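Local coordinates for phosphoribosylaminoimidazole carboxylase (Bombyx mori, PDB 4JA0) that catalyses two steps of purine biosynthesis, joining an AIR carboxylase and a SAICAR synthetase in one polypeptide, at the interface of chains A and B and the interface of chains A and C. Residues are numbered along the deposited sequence; one frame, centred on the assembly and turned at random. Chains: chain A/B/C, Phosphoribosylaminoimidazole carboxylase.

Contact 1: the interface of chains A and B. Residues chain A 115, 118, 122, 124, 128; chain B 144, 146.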
# COMPACT_ATOMS: atom_id res chain seq x y z
N ASN A 115 -41.71 -29.75 32.51
CA ASN A 115 -40.95 -28.60 33.02
C ASN A 115 -41.79 -27.63 33.83
O ASN A 115 -41.96 -26.47 33.42
CB ASN A 115 -40.32 -27.83 31.85
CG ASN A 115 -39.27 -28.64 31.08
OD1 ASN A 115 -38.06 -28.47 31.27
ND2 ASN A 115 -39.74 -29.55 30.22
N VAL A 118 -42.55 -23.20 33.95
CA VAL A 118 -42.49 -22.57 32.64
C VAL A 118 -43.91 -22.43 32.10
O VAL A 118 -44.59 -23.44 31.90
CB VAL A 118 -41.72 -23.47 31.66
CG1 VAL A 118 -41.67 -22.85 30.26
CG2 VAL A 118 -40.33 -23.76 32.21
N PHE A 122 -44.27 -19.62 26.47
CA PHE A 122 -42.86 -19.24 26.62
C PHE A 122 -42.09 -19.55 25.35
O PHE A 122 -42.08 -20.70 24.90
CB PHE A 122 -42.21 -19.98 27.78
CG PHE A 122 -40.74 -19.72 27.93
CD1 PHE A 122 -40.27 -18.75 28.80
CD2 PHE A 122 -39.81 -20.46 27.20
CE1 PHE A 122 -38.90 -18.51 28.95
CE2 PHE A 122 -38.44 -20.22 27.34
CZ PHE A 122 -37.99 -19.25 28.23
N PHE A 124 -39.19 -20.11 22.53
CA PHE A 124 -37.90 -20.76 22.42
C PHE A 124 -37.10 -20.16 21.30
O PHE A 124 -37.39 -20.34 20.11
CB PHE A 124 -38.07 -22.25 22.20
CG PHE A 124 -38.65 -22.95 23.37
CD1 PHE A 124 -39.80 -23.71 23.24
CD2 PHE A 124 -38.04 -22.86 24.61
CE1 PHE A 124 -40.33 -24.37 24.33
CE2 PHE A 124 -38.57 -23.51 25.72
CZ PHE A 124 -39.71 -24.27 25.58
N LYS A 128 -36.50 -24.88 20.44
CA LYS A 128 -36.12 -26.01 21.27
C LYS A 128 -36.21 -27.26 20.42
O LYS A 128 -37.18 -27.44 19.66
CB LYS A 128 -37.11 -26.14 22.42
CG LYS A 128 -36.66 -27.02 23.59
CD LYS A 128 -35.85 -26.23 24.58
CE LYS A 128 -35.38 -27.13 25.71
NZ LYS A 128 -34.61 -26.33 26.69
N SER B 144 -34.38 -26.89 34.47
CA SER B 144 -33.78 -26.37 33.25
C SER B 144 -33.49 -24.89 33.45
O SER B 144 -33.97 -24.27 34.41
CB SER B 144 -34.75 -26.56 32.08
OG SER B 144 -35.97 -25.89 32.33
N GLU B 146 -34.61 -22.60 31.62
CA GLU B 146 -35.92 -21.99 31.47
C GLU B 146 -36.67 -21.92 32.79
O GLU B 146 -37.19 -20.87 33.16
CB GLU B 146 -36.76 -22.81 30.48
CG GLU B 146 -36.31 -22.75 29.04
CD GLU B 146 -35.14 -23.68 28.75
OE1 GLU B 146 -34.60 -24.30 29.71
OE2 GLU B 146 -34.76 -23.79 27.56
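B:Glu146 pushes its side chain from chain B into a site on chain A lined by A:Val118, A:Phe122, A:Phe124 and A:Lys128. Its CB lies 4.1 Å from CG2 of A:Val118, a loose apolar contact. The next atom, CG, approaches the CE2 and CZ side of the A:Phe122 ring from off its plane, 3.7 Å from CE2, and also reaches CE2 of A:Phe124 at 4.1 Å. The glutamate side chain crosses those of A:Phe122 and A:Phe124 at about a right angle. A bend at chi2 (81°) then turns the carboxylate away from the line of CB and CG. At the tip, OE2 takes a hydrogen bond and salt bridge from the ammonium NZ of A:Lys128 at 2.7 Å, the two side chains meeting tip to tip. NZ approaches from above the carboxylate plane, 46° out of it, while OE1 lies further from it at 3.6 Å. B:Glu146 is poorly ordered, which tempers the detail. A:Lys128 CB lies over one face of the A:Phe124 ring, offset toward the rim, which probably steadies the lysine stem. An alanine in place of A:Lys128 would probably leave the B:Glu146 carboxylate without its countercharge beside two aromatic rings. Nearby, the hydroxyl OG of B:Ser144 makes a weak hydrogen bond to the amide oxygen OD1 of A:Asn115. Chain B contributes the start of helix 145-150, which faces strands 123-124 and 127-132 and the preceding loop of chain A.

Contact 2: the interface of chains A and C. Residues chain A 363, 366-368; chain C 378-379.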
# COMPACT_ATOMS: atom_id res chain seq x y z
N TRP A 363 -11.46 0.85 -4.31
CA TRP A 363 -11.87 2.04 -3.62
C TRP A 363 -12.76 2.90 -4.48
O TRP A 363 -13.38 3.82 -3.98
CB TRP A 363 -10.67 2.83 -3.14
CG TRP A 363 -9.89 2.11 -2.12
CD1 TRP A 363 -8.77 1.35 -2.30
CD2 TRP A 363 -10.20 2.05 -0.72
NE1 TRP A 363 -8.35 0.83 -1.10
CE2 TRP A 363 -9.21 1.24 -0.11
CE3 TRP A 363 -11.20 2.60 0.08
CZ2 TRP A 363 -9.21 0.98 1.25
CZ3 TRP A 363 -11.19 2.34 1.42
CH2 TRP A 363 -10.21 1.54 2.00
N LEU A 366 -16.06 1.14 -3.12
CA LEU A 366 -16.18 1.68 -1.78
C LEU A 366 -16.04 3.18 -1.87
O LEU A 366 -15.82 3.71 -2.97
CB LEU A 366 -15.06 1.15 -0.91
CG LEU A 366 -14.81 -0.35 -0.87
CD1 LEU A 366 -13.39 -0.63 -0.37
CD2 LEU A 366 -15.83 -1.00 0.05
N SER A 367 -16.18 3.88 -0.76
CA SER A 367 -15.92 5.34 -0.74
C SER A 367 -16.68 6.05 -1.85
O SER A 367 -16.11 6.68 -2.75
CB SER A 367 -14.41 5.71 -0.79
OG SER A 367 -13.78 5.34 -1.99
N VAL A 368 -17.99 5.92 -1.76
CA VAL A 368 -18.89 6.63 -2.64
C VAL A 368 -19.15 8.02 -2.06
O VAL A 368 -18.89 8.28 -0.89
CB VAL A 368 -20.21 5.85 -2.75
CG1 VAL A 368 -20.04 4.62 -3.63
CG2 VAL A 368 -20.70 5.46 -1.37
N ILE C 378 -18.74 1.83 3.82
CA ILE C 378 -17.65 2.50 4.52
C ILE C 378 -18.08 3.73 5.34
O ILE C 378 -17.36 4.19 6.24
CB ILE C 378 -16.54 2.80 3.49
CG1 ILE C 378 -15.56 1.64 3.47
CG2 ILE C 378 -15.84 4.16 3.70
CD1 ILE C 378 -14.46 1.88 2.49
N TYR C 379 -19.28 4.24 5.05
CA TYR C 379 -19.83 5.38 5.77
C TYR C 379 -21.16 5.04 6.46
O TYR C 379 -22.00 4.36 5.88
CB TYR C 379 -20.03 6.52 4.78
CG TYR C 379 -18.82 6.79 3.92
CD1 TYR C 379 -17.72 7.45 4.44
CD2 TYR C 379 -18.81 6.43 2.57
CE1 TYR C 379 -16.61 7.71 3.67
CE2 TYR C 379 -17.70 6.69 1.78
CZ TYR C 379 -16.60 7.33 2.33
OH TYR C 379 -15.47 7.62 1.58
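C:Ile378 and C:Tyr379 lie against the segment of chain A from A:Trp363 to A:Val368, with their side chains engaging different parts of it. The isoleucine leads with its delta-methyl CD1, which the extended end of the chain (chi2 180°) carries towards A:Trp363 and A:Leu366. It reaches the six-membered part of the indole at CZ3, 3.5 Å away, and stands equally far from CB of A:Leu366. C:Ile378 crosses both side chains at about a right angle, although it is poorly ordered. Its other branch turns back within chain C: CG2 sits over the centre of the C:Tyr379 ring, 3.5 Å above the plane. The tyrosine presents its edge to chain A, with the carbonyl carbon of A:Ser367 and the nitrogen of A:Val368 in the ring plane. Its CE2 lies 3.4 Å from CA of A:Ser367, and the phenol OH comes beside CB of the same serine. The A:Ser367 hydroxyl OG bonds instead within its own chain, to the backbone O of A:Leu366 at 2.8 Å, from above the carbonyl plane. No polar bond crosses this patch. Shape and apolar packing therefore join the two copies here, within the AIR carboxylase region, where they probably help hold its subunits together in the eight-chain assembly.

Contact 3: the interface of chains A and C. Residues chain A 105, 123, 125; chain C 315-316, 319.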
# COMPACT_ATOMS: atom_id res chain seq x y z
N ARG A 105 -41.48 -23.92 19.21
CA ARG A 105 -41.20 -22.49 19.24
C ARG A 105 -41.75 -21.92 20.54
O ARG A 105 -41.17 -21.01 21.13
CB ARG A 105 -41.82 -21.79 18.01
CG ARG A 105 -41.80 -20.26 18.04
CD ARG A 105 -40.39 -19.70 18.04
NE ARG A 105 -39.79 -19.71 16.71
CZ ARG A 105 -38.52 -19.40 16.47
NH1 ARG A 105 -37.72 -19.06 17.47
NH2 ARG A 105 -38.04 -19.43 15.23
N ARG A 123 -41.42 -18.54 24.81
CA ARG A 123 -40.85 -18.63 23.46
C ARG A 123 -39.41 -19.17 23.43
O ARG A 123 -38.55 -18.75 24.19
CB ARG A 123 -40.95 -17.27 22.75
CG ARG A 123 -42.39 -16.82 22.54
CD ARG A 123 -42.50 -15.68 21.56
NE ARG A 123 -42.31 -16.16 20.19
CZ ARG A 123 -43.28 -16.67 19.43
NH1 ARG A 123 -44.52 -16.75 19.90
NH2 ARG A 123 -43.01 -17.08 18.20
N THR A 125 -36.05 -19.47 21.69
CA THR A 125 -35.21 -18.82 20.73
C THR A 125 -33.75 -19.19 20.97
O THR A 125 -33.14 -18.73 21.93
CB THR A 125 -35.37 -17.30 20.82
OG1 THR A 125 -36.69 -16.90 20.42
CG2 THR A 125 -34.46 -16.75 19.90
N GLN C 315 -30.42 -15.04 17.04
CA GLN C 315 -31.50 -16.00 16.88
C GLN C 315 -32.77 -15.43 17.51
O GLN C 315 -33.88 -15.84 17.18
CB GLN C 315 -31.13 -17.33 17.52
CG GLN C 315 -30.21 -18.16 16.68
CD GLN C 315 -29.40 -19.12 17.53
OE1 GLN C 315 -29.31 -18.95 18.75
NE2 GLN C 315 -28.81 -20.11 16.89
N GLN C 316 -32.58 -14.51 18.45
CA GLN C 316 -33.70 -13.82 19.06
C GLN C 316 -34.37 -12.89 18.10
O GLN C 316 -35.58 -12.78 18.10
CB GLN C 316 -33.25 -13.08 20.31
CG GLN C 316 -32.86 -14.02 21.43
CD GLN C 316 -32.19 -13.29 22.55
OE1 GLN C 316 -31.83 -12.12 22.41
NE2 GLN C 316 -32.06 -13.96 23.69
N ASP C 319 -36.53 -14.72 15.48
CA ASP C 319 -37.91 -15.01 15.85
C ASP C 319 -38.79 -13.82 15.47
O ASP C 319 -39.15 -13.03 16.34
CB ASP C 319 -38.00 -15.29 17.34
CG ASP C 319 -39.39 -15.73 17.78
OD1 ASP C 319 -40.18 -16.22 16.93
OD2 ASP C 319 -39.70 -15.60 18.99
O HOH W 1 -35.05 -18.23 17.05
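OD1 of C:Asp319 is met by two arginines of chain A: NH2 of A:Arg123 gives it a hydrogen bond at 3.2 Å, and NE of A:Arg105 approaches it in a longer salt bridge at 3.5 Å. A:Arg123 grips the carboxylate side-on, its NE giving a nearly straight hydrogen bond (168° at H) to the other oxygen, OD2, at 2.9 Å. Each oxygen uses its syn lone pair towards A:Arg123, and the guanidinium and carboxylate are nearly coplanar. With NE on one oxygen and NH2 on the other, A:Arg123 would resist rotation of the carboxylate. A:Arg105 instead lies flat over it, the two planes stacked 8° apart and OD1 set towards the rim of the guanidinium. Bends at chi2 (64°) and chi3 bring this guanidinium face over the carboxylate, the two side chains sliding past each other in opposite directions. Two neighbouring positive groups would be expected to favour the charged form of C:Asp319. A:Thr125 crosses C:Asp319 at a slant, its OG1 3.6 Å from OD2; its methyl faces the end of helix 307-317 but is modelled too close for the spacing to be trusted. NH1 of A:Arg105 reaches chain C through solvent: it meets water 1 at 2.8 Å, and that water, in the guanidinium plane, lies 2.7 Å from the backbone O of C:Gln315.

Contacts 1 and 3 are close neighbours, their C-alpha centres about 11 Å apart, whereas contact 2 lies about 45 Å from contact 1 and 35 Å from contact 3. In chain A, strand 123-124 serves both neighbours: A:Phe124 lines contact 1 and A:Arg123 enters contact 3. One short stretch of the SAICAR synthetase region thus touches chain B and chain C. Contacts 2 and 3 belong to the same A/C pairing, contact 2 joining AIR carboxylase segments and contact 3 bringing that region of chain C to the synthetase region of chain A. Together they probably tie both enzyme regions into the eight-chain assembly.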